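M3DLH protein (Halieaceae bacterium, PDB 7JKA) probably hydrolyses dienelactones, and possibly phosphotriesters, as an alpha/beta-hydrolase enzyme of the dienelactone hydrolase family. Local coordinates at residues G69-A74 / P119-D124; D113-Q118 / D124-I129; T136-L141 / G149-F154. All coordinates share one frame; numbering follows the deposited sequence.

Contact 1: residues G69-A74 / P119-D124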
loop_
_atom_site.group_PDB
_atom_site.type_symbol
_atom_site.label_atom_id
_atom_site.label_comp_id
_atom_site.label_asym_id
_atom_site.label_seq_id
_atom_site.Cartn_x
_atom_site.Cartn_y
_atom_site.Cartn_z
ATOM N N GLY A 69 17.041 -3.769 1.437
ATOM C CA GLY A 69 17.261 -4.525 2.657
ATOM C C GLY A 69 16.003 -4.869 3.421
ATOM O O GLY A 69 16.086 -5.191 4.615
ATOM N N TYR A 70 14.844 -4.815 2.785
ATOM C CA TYR A 70 13.599 -5.180 3.447
ATOM C C TYR A 70 13.130 -6.551 2.956
ATOM O O TYR A 70 13.639 -7.089 1.979
ATOM C CB TYR A 70 12.518 -4.133 3.192
ATOM C CG TYR A 70 12.953 -2.720 3.507
ATOM C CD1 TYR A 70 13.681 -2.437 4.654
ATOM C CD2 TYR A 70 12.651 -1.689 2.650
ATOM C CE1 TYR A 70 14.074 -1.164 4.938
ATOM C CE2 TYR A 70 13.046 -0.402 2.924
ATOM C CZ TYR A 70 13.747 -0.151 4.070
ATOM O OH TYR A 70 14.153 1.127 4.369
ATOM N N ALA A 71 12.147 -7.109 3.657
ATOM C CA ALA A 71 11.386 -8.268 3.199
ATOM C C ALA A 71 10.001 -7.759 2.873
ATOM O O ALA A 71 9.332 -7.224 3.754
ATOM C CB ALA A 71 11.314 -9.353 4.280
ATOM N N ALA A 72 9.586 -7.887 1.613
ATOM C CA ALA A 72 8.385 -7.233 1.128
ATOM C C ALA A 72 7.415 -8.281 0.603
ATOM O O ALA A 72 7.770 -9.085 -0.263
ATOM C CB ALA A 72 8.755 -6.213 0.043
ATOM N N LEU A 73 6.177 -8.253 1.111
ATOM C CA LEU A 73 5.127 -9.153 0.642
ATOM C C LEU A 73 4.219 -8.383 -0.307
ATOM O O LEU A 73 3.483 -7.487 0.124
ATOM C CB LEU A 73 4.326 -9.710 1.815
ATOM C CG LEU A 73 3.220 -10.692 1.392
ATOM C CD1 LEU A 73 3.840 -12.005 0.978
ATOM C CD2 LEU A 73 2.218 -10.932 2.518
ATOM N N ALA A 74 4.262 -8.735 -1.583
ATOM C CA ALA A 74 3.264 -8.247 -2.528
ATOM C C ALA A 74 1.956 -8.997 -2.270
ATOM O O ALA A 74 1.904 -10.228 -2.391
ATOM C CB ALA A 74 3.770 -8.458 -3.954
ATOM N N PRO A 119 10.230 -16.071 8.377
ATOM C CA PRO A 119 11.426 -16.042 9.238
ATOM C C PRO A 119 12.349 -14.864 8.976
ATOM O O PRO A 119 13.121 -14.489 9.873
ATOM C CB PRO A 119 12.126 -17.380 8.935
ATOM C CG PRO A 119 11.540 -17.865 7.642
ATOM C CD PRO A 119 10.132 -17.320 7.599
ATOM N N GLU A 120 12.271 -14.252 7.792
ATOM C CA GLU A 120 13.092 -13.089 7.460
ATOM C C GLU A 120 12.702 -11.829 8.225
ATOM O O GLU A 120 13.497 -10.880 8.272
ATOM C CB GLU A 120 12.979 -12.808 5.965
ATOM C CG GLU A 120 13.603 -13.867 5.061
ATOM C CD GLU A 120 12.716 -15.067 4.800
ATOM O OE1 GLU A 120 11.572 -15.104 5.303
ATOM O OE2 GLU A 120 13.198 -16.008 4.117
ATOM N N VAL A 121 11.501 -11.771 8.797
ATOM C CA VAL A 121 10.894 -10.480 9.122
ATOM C C VAL A 121 11.017 -10.163 10.604
ATOM O O VAL A 121 10.686 -10.989 11.466
ATOM C CB VAL A 121 9.421 -10.466 8.689
ATOM C CG1 VAL A 121 8.705 -9.244 9.248
ATOM C CG2 VAL A 121 9.312 -10.505 7.184
ATOM N N ASP A 122 11.410 -8.921 10.892
ATOM C CA ASP A 122 11.424 -8.362 12.242
ATOM C C ASP A 122 10.036 -7.799 12.550
ATOM O O ASP A 122 9.633 -6.786 11.976
ATOM C CB ASP A 122 12.503 -7.281 12.300
ATOM C CG ASP A 122 12.638 -6.630 13.659
ATOM O OD1 ASP A 122 11.836 -6.893 14.570
ATOM O OD2 ASP A 122 13.608 -5.851 13.832
ATOM N N ALA A 123 9.301 -8.454 13.465
ATOM C CA ALA A 123 7.944 -8.023 13.787
ATOM C C ALA A 123 7.894 -6.647 14.440
ATOM O O ALA A 123 6.814 -6.058 14.518
ATOM C CB ALA A 123 7.291 -9.057 14.701
ATOM N N ASP A 124 9.018 -6.127 14.922
ATOM C CA ASP A 124 9.036 -4.811 15.540
ATOM C C ASP A 124 9.232 -3.690 14.532
ATOM O O ASP A 124 9.196 -2.515 14.918
ATOM C CB ASP A 124 10.143 -4.748 16.596
ATOM C CG ASP A 124 9.944 -5.776 17.711
ATOM O OD1 ASP A 124 8.784 -6.010 18.101
ATOM O OD2 ASP A 124 10.947 -6.352 18.177
#
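Ala71 sets its methyl group against the side chain of Val121, with Ala71 CB lying 3.7 Å from Val121 CG2. That pair is the nearest approach of the two segments, and a looser one flanks it: Ala71 CB to Glu120 CB, at 4.2 Å. No hydrogen bond crosses between the segments. The buried surface is small, 88 Å² in all, so the junction is a point of apolar packing and not a broad interface.

Only one branch of Val121 reaches Ala71. CG1 stands anti to the backbone N (chi1 169°), which leaves CG2, beside that nitrogen, as the branch that meets Ala71. Glu120 presents only its CB. Beyond it the chain bends at chi2 (82°) and carries the carboxylate away from Ala71 to a salt bridge between OE1 and Arg17 NH2, so the charge is met on strand 14-22 and stays clear of the methyl contact.

Further along 119-124, Asp122 OD1 accepts from Asp124 N at 2.9 Å, an Asx turn in which the donor sits well above the carboxylate plane (46°). Its other oxygen, OD2, makes a salt bridge with Arg125 NE, and the two bonds together fix the carboxylate at the corner where the chain leaves 121-122.

The CA atoms of Ala71 and Val121 are 6.3 Å apart, yet strands 71-74 and 121-122 do not pair with each other; each runs parallel to strand 42-48, to which Ala71 is hydrogen-bonded through Pro43 and Val45. Ala72 turns to the opposite face, against Ala62 and Leu65 of helix 56-67. Gly69 closes that helix with a Schellman motif, completing the beta-alpha-beta crossover from strand 42-48 to strand 71-74 that belongs to the alpha/beta-hydrolase fold.

Contact 2: residues D113-Q118 / D124-I129; sequences DTLVAQ and DRLAAI
The packing of a helix on the central sheet of the alpha/beta-hydrolase fold is seen here where Leu115 and Val116, in the last part of helix 101-116, meet Leu126 of strand 126-131. Val116 CG2 approaches Leu126 CD1 to 3.5 Å, tighter than usual for two methyl carbons, and the side chains cross at about a right angle. Leu126 CD2 also faces Val116 CG2, at 4.0 Å, which places that one valine methyl against both branches of the leucine. Leu126 reaches the helix with CG anti to its own carbonyl carbon (chi1 -58°).

Leu115 completes the cluster more loosely, its CD2 standing 4.3 Å from Leu126 CD2, while it also touches Val46 and Val121. On the other face of the same strand, Ala127 packs against Phe246 and Phe250 of helix 232-250, so the strand is sandwiched between helices. It leads on toward Cys132, in a sequence consistent with a nucleophile elbow.

Past the leucine contact, Gln118 folds back on the helix. Its NE2 donates to Thr114 O at 2.9 Å, nearly straight at 161°, with the donor tilted 30° from the carbonyl plane. OE1 of the same amide accepts from Arg17 NH2.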
loop_
_atom_site.group_PDB
_atom_site.type_symbol
_atom_site.label_atom_id
_atom_site.label_comp_id
_atom_site.label_asym_id
_atom_site.label_seq_id
_atom_site.Cartn_x
_atom_site.Cartn_y
_atom_site.Cartn_z
ATOM N N ASP A 113 -0.269 -10.360 8.638
ATOM C CA ASP A 113 0.038 -11.518 9.476
ATOM C C ASP A 113 0.948 -12.491 8.746
ATOM O O ASP A 113 1.887 -13.051 9.337
ATOM C CB ASP A 113 -1.250 -12.217 9.876
ATOM C CG ASP A 113 -2.030 -11.458 10.918
ATOM O OD1 ASP A 113 -1.530 -10.480 11.509
ATOM O OD2 ASP A 113 -3.211 -11.868 11.123
ATOM N N THR A 114 0.689 -12.696 7.461
ATOM C CA THR A 114 1.525 -13.598 6.683
ATOM C C THR A 114 2.948 -13.060 6.551
ATOM O O THR A 114 3.917 -13.826 6.640
ATOM C CB THR A 114 0.883 -13.821 5.323
ATOM O OG1 THR A 114 -0.464 -14.262 5.561
ATOM C CG2 THR A 114 1.607 -14.893 4.605
ATOM N N LEU A 115 3.094 -11.753 6.348
ATOM C CA LEU A 115 4.427 -11.169 6.330
ATOM C C LEU A 115 5.155 -11.435 7.645
ATOM O O LEU A 115 6.312 -11.868 7.665
ATOM C CB LEU A 115 4.308 -9.671 6.064
ATOM C CG LEU A 115 5.601 -8.888 6.193
ATOM C CD1 LEU A 115 6.483 -9.255 5.017
ATOM C CD2 LEU A 115 5.238 -7.385 6.217
ATOM N N VAL A 116 4.492 -11.150 8.766
ATOM C CA VAL A 116 5.118 -11.322 10.072
ATOM C C VAL A 116 5.487 -12.779 10.338
ATOM O O VAL A 116 6.441 -13.056 11.066
ATOM C CB VAL A 116 4.178 -10.754 11.154
ATOM C CG1 VAL A 116 4.681 -11.092 12.543
ATOM C CG2 VAL A 116 4.050 -9.235 10.985
ATOM N N ALA A 117 4.754 -13.720 9.747
ATOM C CA ALA A 117 5.026 -15.131 9.957
ATOM C C ALA A 117 6.275 -15.612 9.237
ATOM O O ALA A 117 6.715 -16.734 9.499
ATOM C CB ALA A 117 3.816 -15.946 9.500
ATOM N N GLN A 118 6.873 -14.786 8.362
ATOM C CA GLN A 118 8.046 -15.236 7.617
ATOM C C GLN A 118 9.311 -15.102 8.469
ATOM O O GLN A 118 9.467 -14.117 9.206
ATOM C CB GLN A 118 8.203 -14.439 6.315
ATOM C CG GLN A 118 6.951 -14.518 5.414
ATOM C CD GLN A 118 6.463 -15.944 5.235
ATOM O OE1 GLN A 118 7.235 -16.840 4.898
ATOM N NE2 GLN A 118 5.171 -16.172 5.495
ATOM N N ASP A 124 9.018 -6.127 14.922
ATOM C CA ASP A 124 9.036 -4.811 15.540
ATOM C C ASP A 124 9.232 -3.690 14.532
ATOM O O ASP A 124 9.196 -2.515 14.918
ATOM C CB ASP A 124 10.143 -4.748 16.596
ATOM C CG ASP A 124 9.944 -5.776 17.711
ATOM O OD1 ASP A 124 8.784 -6.010 18.101
ATOM O OD2 ASP A 124 10.947 -6.352 18.177
ATOM N N ARG A 125 9.441 -4.018 13.256
ATOM C CA ARG A 125 9.779 -3.026 12.230
ATOM C C ARG A 125 8.966 -3.344 10.982
ATOM O O ARG A 125 9.425 -4.053 10.081
ATOM C CB ARG A 125 11.283 -3.024 11.948
ATOM C CG ARG A 125 12.127 -2.442 13.083
ATOM C CD ARG A 125 13.600 -2.252 12.676
ATOM N NE ARG A 125 14.243 -3.531 12.401
ATOM C CZ ARG A 125 15.379 -3.667 11.723
ATOM N NH1 ARG A 125 15.994 -2.591 11.246
ATOM N NH2 ARG A 125 15.893 -4.874 11.529
ATOM N N LEU A 126 7.745 -2.816 10.933
ATOM C CA LEU A 126 6.806 -3.166 9.883
ATOM C C LEU A 126 6.258 -1.910 9.221
ATOM O O LEU A 126 6.020 -0.889 9.881
ATOM C CB LEU A 126 5.634 -3.997 10.434
ATOM C CG LEU A 126 6.027 -5.294 11.116
ATOM C CD1 LEU A 126 4.837 -5.931 11.782
ATOM C CD2 LEU A 126 6.618 -6.279 10.106
ATOM N N ALA A 127 6.032 -2.006 7.920
ATOM C CA ALA A 127 5.367 -0.932 7.193
ATOM C C ALA A 127 4.378 -1.514 6.204
ATOM O O ALA A 127 4.436 -2.689 5.836
ATOM C CB ALA A 127 6.378 -0.039 6.457
ATOM N N ALA A 128 3.482 -0.645 5.735
ATOM C CA ALA A 128 2.620 -0.980 4.616
ATOM C C ALA A 128 2.658 0.147 3.611
ATOM O O ALA A 128 2.582 1.315 3.994
ATOM C CB ALA A 128 1.157 -1.210 5.061
ATOM N N ILE A 129 2.750 -0.204 2.340
ATOM C CA ILE A 129 2.599 0.764 1.271
ATOM C C ILE A 129 1.522 0.268 0.318
ATOM O O ILE A 129 1.151 -0.910 0.303
ATOM C CB ILE A 129 3.907 1.026 0.505
ATOM C CG1 ILE A 129 4.321 -0.156 -0.396
ATOM C CG2 ILE A 129 5.015 1.413 1.473
ATOM C CD1 ILE A 129 5.524 0.216 -1.328
#

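Contact 3: residues T136-L141 / G149-F154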
loop_
_atom_site.group_PDB
_atom_site.type_symbol
_atom_site.label_atom_id
_atom_site.label_comp_id
_atom_site.label_asym_id
_atom_site.label_seq_id
_atom_site.Cartn_x
_atom_site.Cartn_y
_atom_site.Cartn_z
ATOM N N THR A 136 -5.297 3.030 -0.401
ATOM C CA THR A 136 -6.492 3.106 0.421
ATOM C C THR A 136 -6.531 1.912 1.367
ATOM O O THR A 136 -6.861 2.055 2.549
ATOM C CB THR A 136 -7.728 3.129 -0.481
ATOM O OG1 THR A 136 -7.497 3.987 -1.617
ATOM C CG2 THR A 136 -8.959 3.568 0.313
ATOM N N THR A 137 -6.165 0.733 0.851
ATOM C CA THR A 137 -6.134 -0.497 1.643
ATOM C C THR A 137 -5.126 -0.394 2.778
ATOM O O THR A 137 -5.416 -0.795 3.912
ATOM C CB THR A 137 -5.793 -1.685 0.728
ATOM O OG1 THR A 137 -6.811 -1.800 -0.273
ATOM C CG2 THR A 137 -5.783 -2.997 1.504
ATOM N N ALA A 138 -3.935 0.148 2.490
ATOM C CA ALA A 138 -2.935 0.321 3.538
ATOM C C ALA A 138 -3.453 1.211 4.671
ATOM O O ALA A 138 -3.185 0.945 5.851
ATOM C CB ALA A 138 -1.646 0.871 2.922
ATOM N N LEU A 139 -4.192 2.274 4.333
ATOM C CA LEU A 139 -4.764 3.141 5.360
ATOM C C LEU A 139 -5.881 2.444 6.127
ATOM O O LEU A 139 -6.053 2.697 7.327
ATOM C CB LEU A 139 -5.260 4.446 4.730
ATOM C CG LEU A 139 -4.122 5.396 4.318
ATOM C CD1 LEU A 139 -4.700 6.611 3.573
ATOM C CD2 LEU A 139 -3.326 5.819 5.552
ATOM N N GLU A 140 -6.656 1.564 5.472
ATOM C CA GLU A 140 -7.627 0.768 6.218
ATOM C C GLU A 140 -6.934 -0.137 7.223
ATOM O O GLU A 140 -7.408 -0.308 8.354
ATOM C CB GLU A 140 -8.475 -0.084 5.268
ATOM C CG GLU A 140 -9.484 0.728 4.467
ATOM C CD GLU A 140 -10.446 1.489 5.347
ATOM O OE1 GLU A 140 -11.330 0.865 5.968
ATOM O OE2 GLU A 140 -10.331 2.732 5.397
ATOM N N LEU A 141 -5.788 -0.700 6.834
ATOM C CA LEU A 141 -5.028 -1.547 7.746
ATOM C C LEU A 141 -4.522 -0.738 8.927
ATOM O O LEU A 141 -4.621 -1.173 10.076
ATOM C CB LEU A 141 -3.851 -2.179 7.007
ATOM C CG LEU A 141 -2.934 -3.111 7.825
ATOM C CD1 LEU A 141 -3.719 -4.296 8.404
ATOM C CD2 LEU A 141 -1.807 -3.610 6.905
ATOM N N GLY A 149 4.684 0.504 11.883
ATOM C CA GLY A 149 5.432 1.705 12.192
ATOM C C GLY A 149 5.287 2.804 11.158
ATOM O O GLY A 149 5.503 3.974 11.488
ATOM N N ALA A 150 4.916 2.460 9.924
ATOM C CA ALA A 150 4.876 3.454 8.854
ATOM C C ALA A 150 3.903 2.987 7.792
ATOM O O ALA A 150 3.773 1.782 7.539
ATOM C CB ALA A 150 6.251 3.675 8.214
ATOM N N ILE A 151 3.200 3.944 7.197
ATOM C CA ILE A 151 2.274 3.692 6.111
ATOM C C ILE A 151 2.531 4.754 5.061
ATOM O O ILE A 151 2.571 5.945 5.396
ATOM C CB ILE A 151 0.801 3.768 6.566
ATOM C CG1 ILE A 151 0.529 2.795 7.714
ATOM C CG2 ILE A 151 -0.118 3.484 5.412
ATOM C CD1 ILE A 151 0.616 3.471 9.053
ATOM N N VAL A 152 2.708 4.344 3.806
ATOM C CA VAL A 152 2.946 5.290 2.713
ATOM C C VAL A 152 2.008 4.950 1.582
ATOM O O VAL A 152 1.934 3.786 1.165
ATOM C CB VAL A 152 4.404 5.257 2.215
ATOM C CG1 VAL A 152 4.601 6.378 1.164
ATOM C CG2 VAL A 152 5.373 5.445 3.380
ATOM N N THR A 153 1.278 5.945 1.085
ATOM C CA THR A 153 0.381 5.734 -0.042
ATOM C C THR A 153 0.866 6.492 -1.268
ATOM O O THR A 153 1.462 7.569 -1.167
ATOM C CB THR A 153 -1.062 6.151 0.280
ATOM O OG1 THR A 153 -1.165 7.586 0.417
ATOM C CG2 THR A 153 -1.495 5.524 1.577
ATOM N N PHE A 154 0.611 5.916 -2.439
ATOM C CA PHE A 154 0.980 6.542 -3.703
ATOM C C PHE A 154 -0.271 6.657 -4.554
ATOM O O PHE A 154 -0.912 5.640 -4.856
ATOM C CB PHE A 154 2.047 5.730 -4.448
ATOM C CG PHE A 154 3.332 5.545 -3.682
ATOM C CD1 PHE A 154 3.521 4.436 -2.854
ATOM C CD2 PHE A 154 4.372 6.443 -3.842
ATOM C CE1 PHE A 154 4.699 4.251 -2.160
ATOM C CE2 PHE A 154 5.572 6.282 -3.147
ATOM C CZ PHE A 154 5.734 5.163 -2.302
#
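No flat side chain enters where Ala138 and Leu139 meet Ile151 and Thr153. The one ring of the two segments, Phe154, is turned to the other face of the strand, where it stacks with Phe131 and touches Ser238. The facing surfaces meet through aliphatic carbons: methyls of Ala138, Ile151 and Thr153, and the end of Leu139.

Leu139 spreads its two methyls over two strand residues. CD2 lies 4.0 Å from Ile151 CG2, whereas CG and CD1 both pack on Thr153 CG2, at 3.8 and 3.9 Å. Torsions on the strand decide which branches are offered: Ile151 CG2 stands anti to its backbone N, and Thr153 takes chi1 69°, which puts its methyl, anti to the carbonyl carbon, against Leu139, the two side chains crossing at about a right angle. The same Ile151 CG2 also touches Ala138 CB at 3.9 Å, so this single methyl bridges two successive helix residues.

The helix comes closest to the strand at the small alanine: Ala138 CA and Ile151 CA are 6.7 Å apart, and the segment axes approach to 8.0 Å. They run nearly antiparallel, at 157°. Away from the strand, Glu140 joins helix 101-116 by salt bridges to Arg101 and Arg105. Helix 133-143 packing back on strand 150-154, with strand 126-131 before it, is the beta-alpha-beta unit that in alpha/beta-hydrolases carries the nucleophile elbow, here probably at Cys132, between its first strand and its helix.

How the contacts relate
Contacts 1 and 2 nearly merge, their centres about 6 Å apart: they share Asp124, and Val121 CG1 packs on Leu126 CD2 at 3.7 Å, making one apolar cluster at the beginning of strand 126-131. Contact 3 has its centre about 13 Å from that of contact 2 and 16 Å from that of contact 1. It is tied to contact 2 by the sheet itself, through probable hydrogen bonds of Leu126 O with Gly149 N (2.8 Å) and Ala128 N with Ala150 O (3.0 Å). The putative nucleophile elbow, Gly130, Cys132 and Gly134, spans the junction of the strand of contact 2 and the helix of contact 3; Ala138 lies near it without touching.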